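Local coordinates for CDGSH iron-sulfur domain-containing protein 3, mitochondrial (Homo sapiens, PDB 6AVJ) that binds two [2Fe-2S] clusters, which it can pass to the apoferredoxins FDX1 and FDX2, and contributes to mitochondrial iron and reactive oxygen homeostasis, at residues A[63-68]-A[81-86]; A[27-32]-A[43-48]. The protein carries 2 engineered substitutions. All coordinates share one frame; numbering follows the deposited sequence.

Running from the N terminus, the chain passes strands 12-16 and 21-24 and then enters the first cluster-binding loop. Contact 2 closes that loop: 27-32 meets 43-48 across ten residues that include helix 39-42. Strands 50-53 and 58-62 follow, pairing antiparallel with 21-24 and 12-16, and deliver the chain to the second cluster loop, where contact 1 joins 63-68 to 81-86 on the C-terminal helix. The two closures lie in series, neither nested nor crossed, with centres about 17 Å apart. They nonetheless touch, Lys66 CG lying 3.8 Å from Gly28 CA, so the two cluster-binding loops of this monomer meet.

Contact 1. Residues A[63-68]-A[81-86]; sequences CTCKAT and ERVQKA. With FES (Fe2/s2 (inorganic) cluster), chain E.
The second [2Fe-2S] site of this NEET protein meets the C-terminal helix here: Cys65, a ligand of the cluster, packs against Val83 of helix 81-84. CB of Cys65 lies 3.7 Å from Val83 CG1, while the other branch of the valine, CG2, faces the methyl of Ala67 at a looser 4.4 Å. No hydrogen bond links 63-68 to 81-86; the join is a small apolar one, and the C-terminal Leu92 also touches Ala67 and Val83. Val83, whose chi1 of 171° puts CG1 opposite the backbone N, presents both methyls to the loop. Cys65 sends its sulfur roughly at right angles to the valine contact: SG binds FE2 of the cluster at 2.4 Å, and Cys63 SG binds the same iron at 2.3 Å. Cys65 SG also accepts a hydrogen bond from Ala67 N (3.4 Å, 162° at the hydrogen), which ties the turn to the ligand. In the same loop, Lys66 NZ donates to Cys63 O at 2.9 Å, in the carbonyl plane and on a lone pair; Cys25 O and Gln33 OE1 of the first cluster's half take the same ammonium. This Cys-X-Cys pair on one iron, completed by Cys74 and the engineered Cys78, makes the CDGSH site.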
loop_
_atom_site.group_PDB
_atom_site.type_symbol
_atom_site.label_atom_id
_atom_site.label_comp_id
_atom_site.label_asym_id
_atom_site.label_seq_id
_atom_site.Cartn_x
_atom_site.Cartn_y
_atom_site.Cartn_z
ATOM N N CYS A 63 -3.047 -2.685 -2.349
ATOM C CA CYS A 63 -1.708 -3.156 -2.668
ATOM C C CYS A 63 -0.788 -3.009 -1.460
ATOM O O CYS A 63 -0.754 -1.950 -0.791
ATOM C CB CYS A 63 -1.170 -2.356 -3.863
ATOM S SG CYS A 63 0.552 -2.670 -4.247
ATOM N N THR A 64 -0.050 -4.080 -1.186
ATOM C CA THR A 64 0.954 -4.138 -0.134
ATOM C C THR A 64 2.380 -4.230 -0.680
ATOM O O THR A 64 3.321 -3.843 0.022
ATOM C CB THR A 64 0.713 -5.362 0.760
ATOM O OG1 THR A 64 0.708 -6.525 -0.084
ATOM C CG2 THR A 64 -0.607 -5.282 1.519
ATOM N N CYS A 65 2.569 -4.769 -1.886
ATOM C CA CYS A 65 3.927 -4.802 -2.483
ATOM C C CYS A 65 4.420 -3.432 -2.915
ATOM O O CYS A 65 5.638 -3.254 -3.118
ATOM C CB CYS A 65 3.972 -5.741 -3.674
ATOM S SG CYS A 65 3.121 -5.089 -5.200
ATOM N N LYS A 66 3.505 -2.461 -3.000
ATOM C CA LYS A 66 3.658 -1.060 -3.351
ATOM C C LYS A 66 4.094 -0.841 -4.798
ATOM O O LYS A 66 4.390 0.298 -5.177
ATOM C CB LYS A 66 4.603 -0.315 -2.390
ATOM C CG LYS A 66 4.246 -0.503 -0.882
ATOM C CD LYS A 66 2.753 -0.322 -0.619
ATOM C CE LYS A 66 2.393 -0.517 0.845
ATOM N NZ LYS A 66 0.887 -0.465 1.031
ATOM N N ALA A 67 4.031 -1.855 -5.640
ATOM C CA ALA A 67 4.399 -1.708 -7.039
ATOM C C ALA A 67 3.208 -1.639 -7.998
ATOM O O ALA A 67 3.422 -1.617 -9.216
ATOM C CB ALA A 67 5.305 -2.870 -7.450
ATOM N N THR A 68 1.971 -1.585 -7.505
ATOM C CA THR A 68 0.834 -1.553 -8.425
ATOM C C THR A 68 0.922 -0.344 -9.384
ATOM O O THR A 68 1.390 0.741 -9.025
ATOM C CB THR A 68 -0.477 -1.474 -7.657
ATOM O OG1 THR A 68 -1.547 -1.360 -8.615
ATOM C CG2 THR A 68 -0.492 -0.247 -6.720
ATOM N N GLU A 81 7.092 -12.503 -11.211
ATOM C CA GLU A 81 8.244 -13.121 -10.550
ATOM C C GLU A 81 9.091 -12.071 -9.862
ATOM O O GLU A 81 9.662 -12.300 -8.783
ATOM C CB GLU A 81 9.074 -13.898 -11.563
ATOM C CG GLU A 81 8.380 -15.137 -12.073
ATOM C CD GLU A 81 8.120 -16.148 -10.970
ATOM O OE1 GLU A 81 9.096 -16.620 -10.335
ATOM O OE2 GLU A 81 6.944 -16.459 -10.705
ATOM N N ARG A 82 9.149 -10.889 -10.441
ATOM C CA ARG A 82 9.935 -9.829 -9.828
ATOM C C ARG A 82 9.483 -9.563 -8.380
ATOM O O ARG A 82 10.308 -9.420 -7.478
ATOM C CB ARG A 82 9.816 -8.589 -10.709
ATOM C CG ARG A 82 10.560 -7.429 -10.234
ATOM C CD ARG A 82 10.741 -6.401 -11.359
ATOM N NE ARG A 82 11.727 -5.369 -10.993
ATOM C CZ ARG A 82 11.455 -4.087 -10.741
ATOM N NH1 ARG A 82 10.211 -3.619 -10.820
ATOM N NH2 ARG A 82 12.448 -3.264 -10.411
ATOM N N VAL A 83 8.173 -9.455 -8.142
ATOM C CA VAL A 83 7.705 -9.171 -6.785
ATOM C C VAL A 83 7.773 -10.423 -5.916
ATOM O O VAL A 83 8.106 -10.346 -4.734
ATOM C CB VAL A 83 6.275 -8.576 -6.813
ATOM C CG1 VAL A 83 5.672 -8.486 -5.382
ATOM C CG2 VAL A 83 6.315 -7.168 -7.415
ATOM N N GLN A 84 7.412 -11.588 -6.452
ATOM C CA GLN A 84 7.384 -12.757 -5.586
ATOM C C GLN A 84 8.785 -13.126 -5.087
ATOM O O GLN A 84 8.920 -13.687 -3.999
ATOM C CB GLN A 84 6.751 -13.931 -6.312
ATOM C CG GLN A 84 5.212 -13.843 -6.409
ATOM C CD GLN A 84 4.574 -13.651 -5.035
ATOM O OE1 GLN A 84 4.743 -14.496 -4.145
ATOM N NE2 GLN A 84 3.895 -12.523 -4.832
ATOM N N LYS A 85 9.827 -12.787 -5.845
ATOM C CA LYS A 85 11.212 -13.036 -5.434
ATOM C C LYS A 85 11.789 -11.916 -4.607
ATOM O O LYS A 85 12.946 -12.015 -4.195
ATOM C CB LYS A 85 12.121 -13.233 -6.647
ATOM C CG LYS A 85 11.853 -14.493 -7.428
ATOM C CD LYS A 85 12.622 -14.425 -8.720
ATOM C CE LYS A 85 12.427 -15.631 -9.557
ATOM N NZ LYS A 85 13.337 -15.464 -10.676
ATOM N N ALA A 86 11.048 -10.821 -4.414
ATOM C CA ALA A 86 11.590 -9.689 -3.670
ATOM C C ALA A 86 11.623 -10.012 -2.191
ATOM O O ALA A 86 10.925 -10.894 -1.710
ATOM C CB ALA A 86 10.761 -8.417 -3.918
HETATM FE FE1 FES E . -1.021 -6.793 -5.752
HETATM FE FE2 FES E . 0.775 -4.817 -5.004
HETATM S S1 FES E . -0.208 -6.350 -3.726
HETATM S S2 FES E . -0.101 -5.216 -6.992
#

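Contact 2. Residues A[27-32]-A[43-48]; sequences CGRSKK and QRTGLS. With FES (Fe2/s2 (inorganic) cluster), chain D.
Arg29 starts with CG anti to its carbonyl carbon (chi1 -66°) and then runs extended as far as NE, and Gln43, leaving its own backbone in the same way (chi1 -61°), stretches out to meet it. The two chains cross at a slant, with the guanidinium and amide planes 77° apart. NH1 of Arg29 lies 2.9 Å from OE1 of Gln43, but the bond is bent at the hydrogen and weak. A water bridges the same pair, accepting from Gln43 NE2 at 3.1 Å and, weakly, from Arg29 NH1. Nearer its backbone, Arg29 passes the CG2 methyl of Thr45 with its CD at 3.9 Å as the two side chains run past each other in opposite senses. An alanine in place of Arg29 is likely to leave the Gln43 carbonyl without this weak donor and the amide less firmly held, and to strip the Thr45 methyl of its aliphatic neighbour.

Leu47 brings CD1 to within 3.6 Å of Cys27 CB, an apolar touch on a cluster ligand. Cys27 SG binds FE2 at 2.4 Å, shares the iron with Cys25, and accepts from Arg29 N at 3.3 Å, so the residue that reaches across to Gln43 also steadies the sulfur through its backbone. On the facing segment, Thr45 OG1 takes Leu47 N in an ST turn and is also hydrogen-bonded to O of the engineered Cys40. The Schellman motif that ends helix 39-42, with Arg44 at C-prime, runs straight into this turn, Thr45 belonging to both. Ser30 makes a second ST turn, its OG accepting from Lys32 N at 2.8 Å while its CB lies beside the cluster. This is the first CDGSH [2Fe-2S] site of the NEET fold, its ligand loop packed against the chain that leaves the short helix.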
loop_
_atom_site.group_PDB
_atom_site.type_symbol
_atom_site.label_atom_id
_atom_site.label_comp_id
_atom_site.label_asym_id
_atom_site.label_seq_id
_atom_site.Cartn_x
_atom_site.Cartn_y
_atom_site.Cartn_z
ATOM N N CYS A 27 4.653 3.966 1.218
ATOM C CA CYS A 27 6.085 3.824 1.476
ATOM C C CYS A 27 6.514 2.399 1.827
ATOM O O CYS A 27 7.721 2.098 1.765
ATOM C CB CYS A 27 6.531 4.793 2.598
ATOM S SG CYS A 27 5.965 4.255 4.285
ATOM N N GLY A 28 5.572 1.514 2.154
ATOM C CA GLY A 28 5.852 0.150 2.555
ATOM C C GLY A 28 6.252 -0.065 4.008
ATOM O O GLY A 28 6.477 -1.214 4.397
ATOM N N ARG A 29 6.284 0.978 4.833
ATOM C CA ARG A 29 6.816 0.857 6.185
ATOM C C ARG A 29 5.739 0.727 7.263
ATOM O O ARG A 29 6.057 0.385 8.396
ATOM C CB ARG A 29 7.710 2.072 6.494
ATOM C CG ARG A 29 9.017 2.087 5.593
ATOM C CD ARG A 29 9.878 3.370 5.713
ATOM N NE ARG A 29 11.035 3.168 4.832
ATOM C CZ ARG A 29 12.148 2.531 5.194
ATOM N NH1 ARG A 29 12.283 2.102 6.430
ATOM N NH2 ARG A 29 13.129 2.343 4.320
ATOM N N SER A 30 4.496 1.051 6.967
ATOM C CA SER A 30 3.465 0.962 7.990
ATOM C C SER A 30 3.407 -0.449 8.567
ATOM O O SER A 30 3.502 -1.445 7.843
ATOM C CB SER A 30 2.099 1.302 7.438
ATOM O OG SER A 30 1.133 1.042 8.501
ATOM N N LYS A 31 3.237 -0.523 9.887
ATOM C CA LYS A 31 2.974 -1.798 10.541
ATOM C C LYS A 31 1.473 -2.083 10.640
ATOM O O LYS A 31 1.086 -3.064 11.279
ATOM C CB LYS A 31 3.624 -1.830 11.935
ATOM C CG LYS A 31 5.093 -1.340 11.972
ATOM C CD LYS A 31 5.975 -1.968 10.911
ATOM C CE LYS A 31 5.989 -3.495 10.969
ATOM N NZ LYS A 31 6.841 -4.118 9.861
ATOM N N LYS A 32 0.618 -1.250 10.015
ATOM C CA LYS A 32 -0.826 -1.519 9.941
ATOM C C LYS A 32 -1.266 -1.578 8.480
ATOM O O LYS A 32 -2.209 -0.882 8.064
ATOM C CB LYS A 32 -1.628 -0.460 10.725
ATOM C CG LYS A 32 -1.007 -0.227 12.142
ATOM C CD LYS A 32 -2.019 -0.141 13.266
ATOM C CE LYS A 32 -2.761 1.202 13.255
ATOM N NZ LYS A 32 -3.876 1.253 14.279
ATOM N N GLN A 43 9.970 8.505 10.272
ATOM C CA GLN A 43 11.245 8.155 9.659
ATOM C C GLN A 43 11.678 9.166 8.614
ATOM O O GLN A 43 12.673 8.942 7.909
ATOM C CB GLN A 43 11.149 6.748 9.059
ATOM C CG GLN A 43 10.846 5.684 10.088
ATOM C CD GLN A 43 10.762 4.239 9.513
ATOM O OE1 GLN A 43 11.496 3.879 8.626
ATOM N NE2 GLN A 43 9.943 3.412 10.115
ATOM N N ARG A 44 10.958 10.283 8.499
ATOM C CA ARG A 44 11.344 11.383 7.604
ATOM C C ARG A 44 11.668 10.879 6.190
ATOM O O ARG A 44 12.682 11.215 5.582
ATOM C CB ARG A 44 12.482 12.199 8.225
ATOM C CG ARG A 44 12.062 12.819 9.588
ATOM C CD ARG A 44 13.045 13.865 10.181
ATOM N NE ARG A 44 13.151 15.049 9.333
ATOM C CZ ARG A 44 14.194 15.340 8.566
ATOM N NH1 ARG A 44 15.264 14.567 8.550
ATOM N NH2 ARG A 44 14.174 16.417 7.807
ATOM N N THR A 45 10.750 10.092 5.635
ATOM C CA THR A 45 10.988 9.518 4.321
ATOM C C THR A 45 10.805 10.520 3.183
ATOM O O THR A 45 11.194 10.217 2.064
ATOM C CB THR A 45 10.033 8.353 4.037
ATOM O OG1 THR A 45 8.677 8.845 3.966
ATOM C CG2 THR A 45 10.134 7.251 5.100
ATOM N N GLY A 46 10.121 11.634 3.417
ATOM C CA GLY A 46 9.684 12.500 2.339
ATOM C C GLY A 46 8.435 12.022 1.633
ATOM O O GLY A 46 7.947 12.729 0.743
ATOM N N LEU A 47 7.923 10.830 1.969
ATOM C CA LEU A 47 6.717 10.279 1.341
ATOM C C LEU A 47 5.531 10.593 2.226
ATOM O O LEU A 47 5.688 10.964 3.387
ATOM C CB LEU A 47 6.860 8.763 1.130
ATOM C CG LEU A 47 8.035 8.367 0.219
ATOM C CD1 LEU A 47 8.265 6.834 0.244
ATOM C CD2 LEU A 47 7.860 8.871 -1.219
ATOM N N SER A 48 4.329 10.470 1.667
ATOM C CA SER A 48 3.133 10.691 2.455
ATOM C C SER A 48 1.997 9.866 1.846
ATOM O O SER A 48 2.072 9.503 0.673
ATOM C CB SER A 48 2.771 12.183 2.524
ATOM O OG SER A 48 2.458 12.631 1.254
HETATM FE FE1 FES D . 2.489 6.553 5.923
HETATM FE FE2 FES D . 3.578 4.418 4.675
HETATM S S1 FES D . 2.725 6.185 3.715
HETATM S S2 FES D . 3.303 4.708 6.835
HETATM O O HOH W 1 10.505 0.690 8.792
#